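Local coordinates for protein flavin prenyltransferase UbiX (Methanocaldococcus jannaschii, PDB 6M8V) that binds FMN and probably transfers a dimethylallyl group from dimethylallyl phosphate onto the reduced flavin to make the prenyl-FMN cofactor for UbiD decarboxylases, at residues K17-V22 with V80-S85; V29-S34 with K50-L55; S11-A16 with K38-E43. One frame throughout, in Å; residues are numbered along the deposited sequence.

Contact 1. Residues K17-V22 with V80-S85; sequences KRLLEV and VVVPCS. With FMN (flavin mononucleotide), chain B.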
loop_
_atom_site.group_PDB
_atom_site.type_symbol
_atom_site.label_atom_id
_atom_site.label_comp_id
_atom_site.label_asym_id
_atom_site.label_seq_id
_atom_site.Cartn_x
_atom_site.Cartn_y
_atom_site.Cartn_z
ATOM N N LYS A 17 9.952 -25.806 28.882
ATOM C CA LYS A 17 9.984 -26.735 30.007
ATOM C C LYS A 17 9.471 -26.064 31.277
ATOM O O LYS A 17 8.611 -26.609 31.976
ATOM C CB LYS A 17 11.404 -27.271 30.205
ATOM C CG LYS A 17 11.563 -28.248 31.381
ATOM C CD LYS A 17 13.025 -28.648 31.570
ATOM C CE LYS A 17 13.221 -29.585 32.765
ATOM N NZ LYS A 17 12.787 -28.978 34.058
ATOM N N ARG A 18 9.973 -24.861 31.573
ATOM C CA ARG A 18 9.540 -24.150 32.771
ATOM C C ARG A 18 8.059 -23.790 32.708
ATOM O O ARG A 18 7.346 -23.903 33.711
ATOM C CB ARG A 18 10.388 -22.896 32.973
ATOM C CG ARG A 18 10.034 -22.090 34.219
ATOM C CD ARG A 18 10.239 -22.898 35.508
ATOM N NE ARG A 18 11.446 -23.721 35.466
ATOM C CZ ARG A 18 12.681 -23.252 35.624
ATOM N NH1 ARG A 18 12.884 -21.956 35.836
ATOM N NH2 ARG A 18 13.717 -24.079 35.566
ATOM N N LEU A 19 7.579 -23.342 31.543
ATOM C CA LEU A 19 6.159 -23.025 31.412
ATOM C C LEU A 19 5.292 -24.254 31.665
ATOM O O LEU A 19 4.238 -24.158 32.306
ATOM C CB LEU A 19 5.868 -22.444 30.025
ATOM C CG LEU A 19 4.388 -22.233 29.677
ATOM C CD1 LEU A 19 3.760 -21.165 30.567
ATOM C CD2 LEU A 19 4.200 -21.877 28.195
ATOM N N LEU A 20 5.720 -25.417 31.169
ATOM C CA LEU A 20 4.925 -26.631 31.329
ATOM C C LEU A 20 4.811 -27.042 32.791
ATOM O O LEU A 20 3.771 -27.560 33.213
ATOM C CB LEU A 20 5.530 -27.771 30.514
ATOM C CG LEU A 20 5.232 -27.810 29.017
ATOM C CD1 LEU A 20 6.202 -28.748 28.338
ATOM C CD2 LEU A 20 3.807 -28.250 28.766
ATOM N N GLU A 21 5.868 -26.832 33.582
ATOM C CA GLU A 21 5.791 -27.269 34.971
ATOM C C GLU A 21 5.038 -26.278 35.850
ATOM O O GLU A 21 4.321 -26.699 36.765
ATOM C CB GLU A 21 7.188 -27.552 35.538
ATOM C CG GLU A 21 8.255 -26.511 35.280
ATOM C CD GLU A 21 9.653 -27.093 35.440
ATOM O OE1 GLU A 21 9.851 -28.269 35.060
ATOM O OE2 GLU A 21 10.548 -26.388 35.957
ATOM N N VAL A 22 5.147 -24.971 35.590
ATOM C CA VAL A 22 4.314 -24.030 36.334
ATOM C C VAL A 22 2.845 -24.110 35.932
ATOM O O VAL A 22 1.989 -23.610 36.665
ATOM C CB VAL A 22 4.817 -22.578 36.189
ATOM C CG1 VAL A 22 6.290 -22.479 36.571
ATOM C CG2 VAL A 22 4.575 -22.060 34.778
ATOM N N VAL A 80 0.225 -21.415 22.907
ATOM C CA VAL A 80 1.520 -20.800 23.163
ATOM C C VAL A 80 2.558 -21.544 22.340
ATOM O O VAL A 80 2.768 -22.745 22.540
ATOM C CB VAL A 80 1.904 -20.817 24.652
ATOM C CG1 VAL A 80 3.152 -19.962 24.875
ATOM C CG2 VAL A 80 0.750 -20.314 25.505
ATOM N N VAL A 81 3.199 -20.837 21.419
ATOM C CA VAL A 81 4.290 -21.382 20.626
ATOM C C VAL A 81 5.576 -20.876 21.268
ATOM O O VAL A 81 5.937 -19.704 21.126
ATOM C CB VAL A 81 4.177 -20.980 19.154
ATOM C CG1 VAL A 81 5.169 -21.772 18.315
ATOM C CG2 VAL A 81 2.755 -21.205 18.660
ATOM N N VAL A 82 6.259 -21.762 21.990
ATOM C CA VAL A 82 7.448 -21.393 22.754
ATOM C C VAL A 82 8.477 -22.517 22.693
ATOM O O VAL A 82 8.167 -23.663 23.049
ATOM C CB VAL A 82 7.095 -21.059 24.213
ATOM C CG1 VAL A 82 6.233 -22.159 24.830
ATOM C CG2 VAL A 82 8.361 -20.862 25.020
ATOM N N PRO A 83 9.691 -22.257 22.191
ATOM C CA PRO A 83 9.987 -21.043 21.430
ATOM C C PRO A 83 9.433 -21.178 20.013
ATOM O O PRO A 83 9.071 -22.287 19.621
ATOM C CB PRO A 83 11.513 -20.999 21.434
ATOM C CG PRO A 83 11.905 -22.441 21.471
ATOM C CD PRO A 83 10.881 -23.112 22.348
ATOM N N CYS A 84 9.361 -20.086 19.260
ATOM C CA CYS A 84 8.843 -20.115 17.898
ATOM C C CYS A 84 10.007 -19.956 16.933
ATOM O O CYS A 84 10.677 -18.918 16.934
ATOM C CB CYS A 84 7.808 -19.010 17.674
ATOM S SG CYS A 84 6.964 -19.096 16.069
ATOM N N SER A 85 10.257 -20.983 16.124
ATOM C CA SER A 85 11.295 -20.885 15.113
ATOM C C SER A 85 10.886 -19.886 14.030
ATOM O O SER A 85 9.717 -19.510 13.910
ATOM C CB SER A 85 11.569 -22.260 14.504
ATOM O OG SER A 85 10.446 -22.718 13.769
HETATM N N1 FMN B . 15.793 -21.365 13.973
HETATM C C2 FMN B . 15.355 -20.154 14.466
HETATM O O2 FMN B . 14.559 -19.525 13.788
HETATM N N3 FMN B . 15.796 -19.654 15.686
HETATM C C4 FMN B . 16.694 -20.411 16.427
HETATM O O4 FMN B . 17.123 -20.038 17.523
HETATM C C4A FMN B . 17.135 -21.629 15.931
HETATM N N5 FMN B . 18.027 -22.351 16.681
HETATM C C5A FMN B . 18.476 -23.560 16.213
HETATM C C6 FMN B . 19.372 -24.269 16.990
HETATM C C7 FMN B . 19.842 -25.487 16.541
HETATM C C7M FMN B . 20.806 -26.246 17.391
HETATM C C8 FMN B . 19.417 -25.998 15.322
HETATM C C8M FMN B . 19.939 -27.324 14.863
HETATM C C9 FMN B . 18.514 -25.286 14.538
HETATM C C9A FMN B . 18.040 -24.058 14.987
HETATM N N10 FMN B . 17.138 -23.335 14.227
HETATM C C10 FMN B . 16.690 -22.114 14.703
HETATM C "C1'" FMN B . 16.669 -23.857 12.892
HETATM C "C2'" FMN B . 15.259 -24.434 12.950
HETATM O "O2'" FMN B . 15.231 -25.540 13.825
HETATM C "C3'" FMN B . 14.780 -24.888 11.579
HETATM O "O3'" FMN B . 14.401 -23.768 10.806
HETATM C "C4'" FMN B . 13.633 -25.892 11.699
HETATM O "O4'" FMN B . 13.197 -26.255 10.410
HETATM C "C5'" FMN B . 12.447 -25.377 12.508
HETATM O "O5'" FMN B . 11.370 -26.283 12.358
HETATM P P FMN B . 10.148 -26.345 13.412
HETATM O O1P FMN B . 10.677 -26.796 14.743
HETATM O O2P FMN B . 9.575 -24.956 13.563
HETATM O O3P FMN B . 9.087 -27.291 12.908
#

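Contact 2. Residues V29-S34 with K50-L55; sequences VNLIIS and KEIKKL. With FMN (flavin mononucleotide), chain B.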
loop_
_atom_site.group_PDB
_atom_site.type_symbol
_atom_site.label_atom_id
_atom_site.label_comp_id
_atom_site.label_asym_id
_atom_site.label_seq_id
_atom_site.Cartn_x
_atom_site.Cartn_y
_atom_site.Cartn_z
ATOM N N VAL A 29 -3.317 -28.900 29.841
ATOM C CA VAL A 29 -2.253 -28.561 28.908
ATOM C C VAL A 29 -2.165 -29.656 27.855
ATOM O O VAL A 29 -1.975 -30.833 28.186
ATOM C CB VAL A 29 -0.912 -28.377 29.631
ATOM C CG1 VAL A 29 0.207 -28.169 28.626
ATOM C CG2 VAL A 29 -0.998 -27.203 30.601
ATOM N N ASN A 30 -2.310 -29.268 26.592
ATOM C CA ASN A 30 -2.017 -30.140 25.463
ATOM C C ASN A 30 -0.683 -29.726 24.855
ATOM O O ASN A 30 -0.414 -28.535 24.678
ATOM C CB ASN A 30 -3.126 -30.078 24.412
ATOM C CG ASN A 30 -4.428 -30.689 24.899
ATOM O OD1 ASN A 30 -4.712 -30.698 26.094
ATOM N ND2 ASN A 30 -5.228 -31.201 23.971
ATOM N N LEU A 31 0.153 -30.714 24.554
ATOM C CA LEU A 31 1.530 -30.477 24.148
ATOM C C LEU A 31 1.783 -31.057 22.767
ATOM O O LEU A 31 1.367 -32.181 22.468
ATOM C CB LEU A 31 2.504 -31.091 25.155
ATOM C CG LEU A 31 4.012 -30.972 24.923
ATOM C CD1 LEU A 31 4.470 -29.519 24.941
ATOM C CD2 LEU A 31 4.746 -31.772 25.982
ATOM N N ILE A 32 2.458 -30.277 21.927
ATOM C CA ILE A 32 2.960 -30.734 20.637
ATOM C C ILE A 32 4.422 -30.322 20.540
ATOM O O ILE A 32 4.771 -29.183 20.865
ATOM C CB ILE A 32 2.158 -30.149 19.457
ATOM C CG1 ILE A 32 0.654 -30.205 19.733
ATOM C CG2 ILE A 32 2.503 -30.883 18.167
ATOM C CD1 ILE A 32 -0.172 -29.313 18.818
ATOM N N ILE A 33 5.272 -31.246 20.097
ATOM C CA ILE A 33 6.707 -31.009 19.966
ATOM C C ILE A 33 7.114 -31.392 18.550
ATOM O O ILE A 33 6.909 -32.539 18.131
ATOM C CB ILE A 33 7.523 -31.802 21.005
ATOM C CG1 ILE A 33 7.013 -31.520 22.421
ATOM C CG2 ILE A 33 9.001 -31.459 20.903
ATOM C CD1 ILE A 33 7.654 -32.385 23.499
ATOM N N SER A 34 7.674 -30.437 17.809
ATOM C CA SER A 34 8.113 -30.731 16.454
ATOM C C SER A 34 9.371 -31.596 16.479
ATOM O O SER A 34 10.101 -31.650 17.474
ATOM C CB SER A 34 8.391 -29.445 15.675
ATOM O OG SER A 34 9.559 -28.805 16.159
ATOM N N LYS A 50 11.026 -37.261 25.476
ATOM C CA LYS A 50 9.904 -37.895 26.159
ATOM C C LYS A 50 9.802 -37.468 27.618
ATOM O O LYS A 50 8.732 -37.611 28.220
ATOM C CB LYS A 50 10.016 -39.419 26.054
ATOM C CG LYS A 50 10.051 -39.939 24.619
ATOM C CD LYS A 50 10.692 -41.324 24.531
ATOM C CE LYS A 50 11.578 -41.451 23.293
ATOM N NZ LYS A 50 10.843 -41.963 22.098
ATOM N N GLU A 51 10.887 -36.941 28.197
ATOM C CA GLU A 51 10.823 -36.377 29.543
ATOM C C GLU A 51 9.950 -35.131 29.588
ATOM O O GLU A 51 9.333 -34.843 30.617
ATOM C CB GLU A 51 12.229 -36.040 30.039
ATOM C CG GLU A 51 13.040 -37.226 30.544
ATOM C CD GLU A 51 12.622 -37.675 31.929
ATOM O OE1 GLU A 51 11.753 -38.569 32.034
ATOM O OE2 GLU A 51 13.165 -37.132 32.916
ATOM N N ILE A 52 9.906 -34.368 28.494
ATOM C CA ILE A 52 9.029 -33.205 28.423
ATOM C C ILE A 52 7.591 -33.646 28.200
ATOM O O ILE A 52 6.651 -33.021 28.706
ATOM C CB ILE A 52 9.517 -32.257 27.309
ATOM C CG1 ILE A 52 10.967 -31.840 27.566
ATOM C CG2 ILE A 52 8.620 -31.032 27.192
ATOM C CD1 ILE A 52 11.137 -30.918 28.749
ATOM N N LYS A 53 7.403 -34.741 27.460
ATOM C CA LYS A 53 6.071 -35.229 27.118
ATOM C C LYS A 53 5.215 -35.494 28.348
ATOM O O LYS A 53 3.992 -35.312 28.299
ATOM C CB LYS A 53 6.208 -36.499 26.278
ATOM C CG LYS A 53 4.913 -37.187 25.889
ATOM C CD LYS A 53 5.242 -38.395 25.028
ATOM C CE LYS A 53 4.010 -39.167 24.599
ATOM N NZ LYS A 53 4.402 -40.449 23.941
ATOM N N LYS A 54 5.829 -35.907 29.458
ATOM C CA LYS A 54 5.045 -36.312 30.615
ATOM C C LYS A 54 4.509 -35.139 31.427
ATOM O O LYS A 54 3.700 -35.365 32.329
ATOM C CB LYS A 54 5.860 -37.224 31.544
ATOM C CG LYS A 54 7.329 -36.875 31.659
ATOM C CD LYS A 54 8.004 -37.627 32.802
ATOM C CE LYS A 54 7.980 -39.132 32.589
ATOM N NZ LYS A 54 9.098 -39.588 31.715
ATOM N N LEU A 55 4.924 -33.903 31.143
ATOM C CA LEU A 55 4.434 -32.769 31.923
ATOM C C LEU A 55 3.100 -32.228 31.431
ATOM O O LEU A 55 2.611 -31.241 31.990
ATOM C CB LEU A 55 5.459 -31.637 31.932
ATOM C CG LEU A 55 6.922 -32.056 32.077
ATOM C CD1 LEU A 55 7.834 -30.846 31.938
ATOM C CD2 LEU A 55 7.130 -32.756 33.414
HETATM N N1 FMN B . 15.793 -21.365 13.973
HETATM C C2 FMN B . 15.355 -20.154 14.466
HETATM O O2 FMN B . 14.559 -19.525 13.788
HETATM N N3 FMN B . 15.796 -19.654 15.686
HETATM C C4 FMN B . 16.694 -20.411 16.427
HETATM O O4 FMN B . 17.123 -20.038 17.523
HETATM C C4A FMN B . 17.135 -21.629 15.931
HETATM N N5 FMN B . 18.027 -22.351 16.681
HETATM C C5A FMN B . 18.476 -23.560 16.213
HETATM C C6 FMN B . 19.372 -24.269 16.990
HETATM C C7 FMN B . 19.842 -25.487 16.541
HETATM C C7M FMN B . 20.806 -26.246 17.391
HETATM C C8 FMN B . 19.417 -25.998 15.322
HETATM C C8M FMN B . 19.939 -27.324 14.863
HETATM C C9 FMN B . 18.514 -25.286 14.538
HETATM C C9A FMN B . 18.040 -24.058 14.987
HETATM N N10 FMN B . 17.138 -23.335 14.227
HETATM C C10 FMN B . 16.690 -22.114 14.703
HETATM C "C1'" FMN B . 16.669 -23.857 12.892
HETATM C "C2'" FMN B . 15.259 -24.434 12.950
HETATM O "O2'" FMN B . 15.231 -25.540 13.825
HETATM C "C3'" FMN B . 14.780 -24.888 11.579
HETATM O "O3'" FMN B . 14.401 -23.768 10.806
HETATM C "C4'" FMN B . 13.633 -25.892 11.699
HETATM O "O4'" FMN B . 13.197 -26.255 10.410
HETATM C "C5'" FMN B . 12.447 -25.377 12.508
HETATM O "O5'" FMN B . 11.370 -26.283 12.358
HETATM P P FMN B . 10.148 -26.345 13.412
HETATM O O1P FMN B . 10.677 -26.796 14.743
HETATM O O2P FMN B . 9.575 -24.956 13.563
HETATM O O3P FMN B . 9.087 -27.291 12.908
#

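Contact 3. Residues S11-A16 with K38-E43; sequences SGVIYA and KKIIKE. With FMN (flavin mononucleotide), chain B.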
loop_
_atom_site.group_PDB
_atom_site.type_symbol
_atom_site.label_atom_id
_atom_site.label_comp_id
_atom_site.label_asym_id
_atom_site.label_seq_id
_atom_site.Cartn_x
_atom_site.Cartn_y
_atom_site.Cartn_z
ATOM N N SER A 11 16.332 -22.238 19.634
ATOM C CA SER A 11 17.026 -22.239 20.912
ATOM C C SER A 11 16.131 -21.665 22.003
ATOM O O SER A 11 15.281 -20.805 21.756
ATOM C CB SER A 11 18.323 -21.434 20.818
ATOM O OG SER A 11 19.094 -21.575 22.002
ATOM N N GLY A 12 16.322 -22.151 23.220
ATOM C CA GLY A 12 15.550 -21.694 24.349
ATOM C C GLY A 12 14.367 -22.554 24.716
ATOM O O GLY A 12 13.385 -22.027 25.252
ATOM N N VAL A 13 14.421 -23.859 24.447
ATOM C CA VAL A 13 13.349 -24.754 24.864
ATOM C C VAL A 13 13.211 -24.834 26.377
ATOM O O VAL A 13 12.201 -25.350 26.869
ATOM C CB VAL A 13 13.567 -26.166 24.281
ATOM C CG1 VAL A 13 13.240 -26.180 22.792
ATOM C CG2 VAL A 13 14.996 -26.630 24.525
ATOM N N ILE A 14 14.196 -24.332 27.128
ATOM C CA ILE A 14 14.068 -24.269 28.583
ATOM C C ILE A 14 12.861 -23.433 28.985
ATOM O O ILE A 14 12.226 -23.700 30.011
ATOM C CB ILE A 14 15.366 -23.725 29.214
ATOM C CG1 ILE A 14 15.279 -23.770 30.739
ATOM C CG2 ILE A 14 15.659 -22.312 28.723
ATOM C CD1 ILE A 14 16.573 -23.408 31.424
ATOM N N TYR A 15 12.518 -22.415 28.187
ATOM C CA TYR A 15 11.311 -21.646 28.462
ATOM C C TYR A 15 10.077 -22.533 28.407
ATOM O O TYR A 15 9.183 -22.419 29.253
ATOM C CB TYR A 15 11.166 -20.496 27.465
ATOM C CG TYR A 15 12.204 -19.404 27.558
ATOM C CD1 TYR A 15 12.326 -18.625 28.700
ATOM C CD2 TYR A 15 13.031 -19.117 26.478
ATOM C CE1 TYR A 15 13.270 -17.613 28.774
ATOM C CE2 TYR A 15 13.969 -18.105 26.544
ATOM C CZ TYR A 15 14.083 -17.358 27.694
ATOM O OH TYR A 15 15.013 -16.351 27.756
ATOM N N ALA A 16 10.006 -23.422 27.415
ATOM C CA ALA A 16 8.851 -24.308 27.300
ATOM C C ALA A 16 8.795 -25.295 28.459
ATOM O O ALA A 16 7.711 -25.600 28.972
ATOM C CB ALA A 16 8.888 -25.048 25.964
ATOM N N LYS A 38 12.511 -31.775 19.198
ATOM C CA LYS A 38 12.957 -32.971 19.906
ATOM C C LYS A 38 14.477 -33.041 19.952
ATOM O O LYS A 38 15.061 -33.340 20.999
ATOM C CB LYS A 38 12.389 -34.225 19.248
ATOM C CG LYS A 38 10.893 -34.418 19.428
ATOM C CD LYS A 38 10.411 -35.598 18.596
ATOM C CE LYS A 38 8.945 -35.910 18.841
ATOM N NZ LYS A 38 8.472 -36.995 17.935
ATOM N N LYS A 39 15.137 -32.735 18.831
ATOM C CA LYS A 39 16.597 -32.711 18.819
ATOM C C LYS A 39 17.153 -31.571 19.663
ATOM O O LYS A 39 18.209 -31.724 20.283
ATOM C CB LYS A 39 17.109 -32.605 17.383
ATOM C CG LYS A 39 16.694 -33.761 16.490
ATOM C CD LYS A 39 16.719 -33.359 15.025
ATOM C CE LYS A 39 16.246 -34.493 14.127
ATOM N NZ LYS A 39 16.004 -34.011 12.736
ATOM N N ILE A 40 16.463 -30.430 19.712
ATOM C CA ILE A 40 16.987 -29.296 20.466
ATOM C C ILE A 40 16.828 -29.525 21.967
ATOM O O ILE A 40 17.710 -29.167 22.757
ATOM C CB ILE A 40 16.313 -27.992 19.999
ATOM C CG1 ILE A 40 16.758 -27.678 18.569
ATOM C CG2 ILE A 40 16.655 -26.837 20.929
ATOM C CD1 ILE A 40 16.488 -26.263 18.125
ATOM N N ILE A 41 15.707 -30.121 22.383
ATOM C CA ILE A 41 15.539 -30.520 23.780
ATOM C C ILE A 41 16.688 -31.426 24.209
ATOM O O ILE A 41 17.266 -31.267 25.292
ATOM C CB ILE A 41 14.182 -31.218 23.979
ATOM C CG1 ILE A 41 13.025 -30.233 23.800
ATOM C CG2 ILE A 41 14.114 -31.889 25.348
ATOM C CD1 ILE A 41 11.682 -30.920 23.703
ATOM N N LYS A 42 17.034 -32.394 23.357
ATOM C CA LYS A 42 18.129 -33.308 23.671
ATOM C C LYS A 42 19.460 -32.568 23.759
ATOM O O LYS A 42 20.258 -32.819 24.668
ATOM C CB LYS A 42 18.193 -34.417 22.617
ATOM C CG LYS A 42 19.501 -35.200 22.562
ATOM C CD LYS A 42 19.879 -35.835 23.895
ATOM C CE LYS A 42 18.967 -36.997 24.249
ATOM N NZ LYS A 42 18.813 -37.139 25.724
ATOM N N GLU A 43 19.709 -31.640 22.833
ATOM C CA GLU A 43 21.007 -30.979 22.788
ATOM C C GLU A 43 21.150 -29.925 23.880
ATOM O O GLU A 43 22.216 -29.808 24.492
ATOM C CB GLU A 43 21.226 -30.349 21.413
ATOM C CG GLU A 43 22.664 -29.925 21.154
ATOM C CD GLU A 43 23.577 -31.099 20.847
ATOM O OE1 GLU A 43 23.107 -32.259 20.886
ATOM O OE2 GLU A 43 24.769 -30.858 20.563
HETATM N N1 FMN B . 15.793 -21.365 13.973
HETATM C C2 FMN B . 15.355 -20.154 14.466
HETATM O O2 FMN B . 14.559 -19.525 13.788
HETATM N N3 FMN B . 15.796 -19.654 15.686
HETATM C C4 FMN B . 16.694 -20.411 16.427
HETATM O O4 FMN B . 17.123 -20.038 17.523
HETATM C C4A FMN B . 17.135 -21.629 15.931
HETATM N N5 FMN B . 18.027 -22.351 16.681
HETATM C C5A FMN B . 18.476 -23.560 16.213
HETATM C C6 FMN B . 19.372 -24.269 16.990
HETATM C C7 FMN B . 19.842 -25.487 16.541
HETATM C C7M FMN B . 20.806 -26.246 17.391
HETATM C C8 FMN B . 19.417 -25.998 15.322
HETATM C C8M FMN B . 19.939 -27.324 14.863
HETATM C C9 FMN B . 18.514 -25.286 14.538
HETATM C C9A FMN B . 18.040 -24.058 14.987
HETATM N N10 FMN B . 17.138 -23.335 14.227
HETATM C C10 FMN B . 16.690 -22.114 14.703
HETATM C "C1'" FMN B . 16.669 -23.857 12.892
HETATM C "C2'" FMN B . 15.259 -24.434 12.950
HETATM O "O2'" FMN B . 15.231 -25.540 13.825
HETATM C "C3'" FMN B . 14.780 -24.888 11.579
HETATM O "O3'" FMN B . 14.401 -23.768 10.806
HETATM C "C4'" FMN B . 13.633 -25.892 11.699
HETATM O "O4'" FMN B . 13.197 -26.255 10.410
HETATM C "C5'" FMN B . 12.447 -25.377 12.508
HETATM O "O5'" FMN B . 11.370 -26.283 12.358
HETATM P P FMN B . 10.148 -26.345 13.412
HETATM O O1P FMN B . 10.677 -26.796 14.743
HETATM O O2P FMN B . 9.575 -24.956 13.563
HETATM O O3P FMN B . 9.087 -27.291 12.908
#

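Contact 1. Residues K17-V22 with V80-S85
Leu19 reaches from the helix segment 17-22 over the two valines, Val80 and Val82, that face it from the segment 80-85, and a single methyl does the touching. Its CD2 rests 3.9 Å from Val82 CG1 and 4.0 Å from Val80 CG1, crossing both side chains at a slant. The leucine extends because CG stands anti to the backbone N (chi1 172°), which carries the branched end off the helix and down to the strand. Val80 and Val82 are two residues apart, so their CG1 methyls come up on the same face of the sheet. Leu168 of helix 156-171 also packs on Leu19, and Val82 is covered further by Tyr15 and Ala16.

On another side of the helix, Glu21 is held by two cations. Its OE1 takes Lys17 NZ at 3.2 Å, while its OE2 receives Arg18 NE at 2.9 Å, on the anti side and 33° out of the carboxylate plane.

Beyond Val82 the chain turns through a cis peptide into Pro83 and runs on to Ser85. There OG makes a hydrogen bond to FMN O2P, modelled very short, so its exact length is doubtful; OG also caps Thr88 N. This is the arrangement of a Rossmann-like flavoprotein: a helix laid on a parallel sheet whose strand leads to a helix N-cap at the FMN phosphate.

Contact 2. Residues V29-S34 with K50-L55
A strand-to-helix packing inside a beta-alpha-beta crossover of the parallel sheet brings Leu31 and Ile33 against Ile52, and the strand ends in the phosphate site of FMN. Leu31 and Ile33 send their side chains off the same face of the strand. Ile52 offers them its CG2 methyl, which lies 4.0 Å from Ile33 CD1 and 4.1 Å from Leu31 CD2, so this one branch is shared by both. Ile33 and Ile52 meet at about a right angle, whereas the longer arm of Ile52 leads away from the strand. Leu31, its CG turned directly opposite the backbone N (chi1 180°), stretches far enough to touch backbone as well: its CD2 is 3.6 Å from Ile52 O and 3.9 Å from Lys53 CA. That carbonyl oxygen already accepts Leu55 N, a bond that helps close the weakly bonded helical turn. The turn's outer side is polar, and there Lys54 NZ meets Glu51 OE1 at 2.9 Å in a salt bridge, nearly in line with the carboxylate C-O bond.

At the end of the strand, Ser34 OG donates a hydrogen bond to FMN O1P over 2.7 Å. The same oxygen caps Ala37 N, so the phosphate and the start of helix 35-45 share one hydroxyl. Strand 28-33 lies between strands 2-7 and 58-61, with Leu20 of helix 13-22 packing on Val29, Leu31 and Ile52, and Tyr59 of strand 58-61 on Ile33 and Lys53.

Contact 3. Residues S11-A16 with K38-E43
Apolar packing between the segments 11-16 and 38-43 centres on Val13, which fits against Ile40 and Ile41. Val13 CG1 is 3.9 Å from Ile40 CG2, and the other methyl, CG2, lies 4.0 Å from the same isoleucine branch, so the valine fork straddles it. On the Ile41 side CG2 also reaches the backbone, 4.0 Å from Ile41 CA, while Val13 CB sits 4.1 Å from Ile41 CG1, the two side chains meeting roughly at a right angle. Trimming Val13 to an alanine would probably open a gap between the helices and leave the CG2 branch of Ile40 without the two methyls that hold it in place.

A second set of apolar contacts reaches the flavin. Ile40 CG1 stands anti to the carbonyl carbon (chi1 -68°) and carries CD1 over the face of the isoalloxazine's benzenoid ring, 3.7 Å from FMN C6 and 3.8 Å from FMN C7.

The polar contacts gather at Ser11 and Gly12. Ser11 N donates to FMN O4 over 3.1 Å, with an N-H...O angle of 163°, a fairly straight bond. The Ser11 hydroxyl turns to Glu44 OE2, and Gly12 N binds Glu44 OE1, so one carboxylate ties down both residues; the hydroxyl also meets Phe149 N of a neighbouring subunit. With its positive phi, Gly12 has a backbone shape in which a CB would collide with the carbonyl O of Ser11.

Together these contacts pair a directional bond to the flavin carbonyl with an apolar methyl laid over the ring face at C6, one of the two atoms predicted to receive the dimethylallyl group, consistent with a pocket that holds the flavin by its carbonyl and presents an apolar surface to the ring near the predicted prenylation site.

Overall arrangement
From the N terminus the chain passes through strand 2-7 to Ser11 and into helix 13-22, which serves contacts 3 and 1 in turn. Strand 28-33 and helix 35-45 follow; contact 3 closes its loop at 38-43, then contact 2 closes the shorter one from 29-34 to 50-55. Contact 1 closes last, when strand 78-84 returns beside strand 2-7. Contact 2 is thus nested within the loop of contact 1, while contact 3 crosses both. Lys17 packs on Ile52, Ile41 on both Ile52 and Ile33, and Pro83 on Val13, so helices 13-22, 35-45 and 50-53 are joined to the sheet, and all three contacts reach FMN.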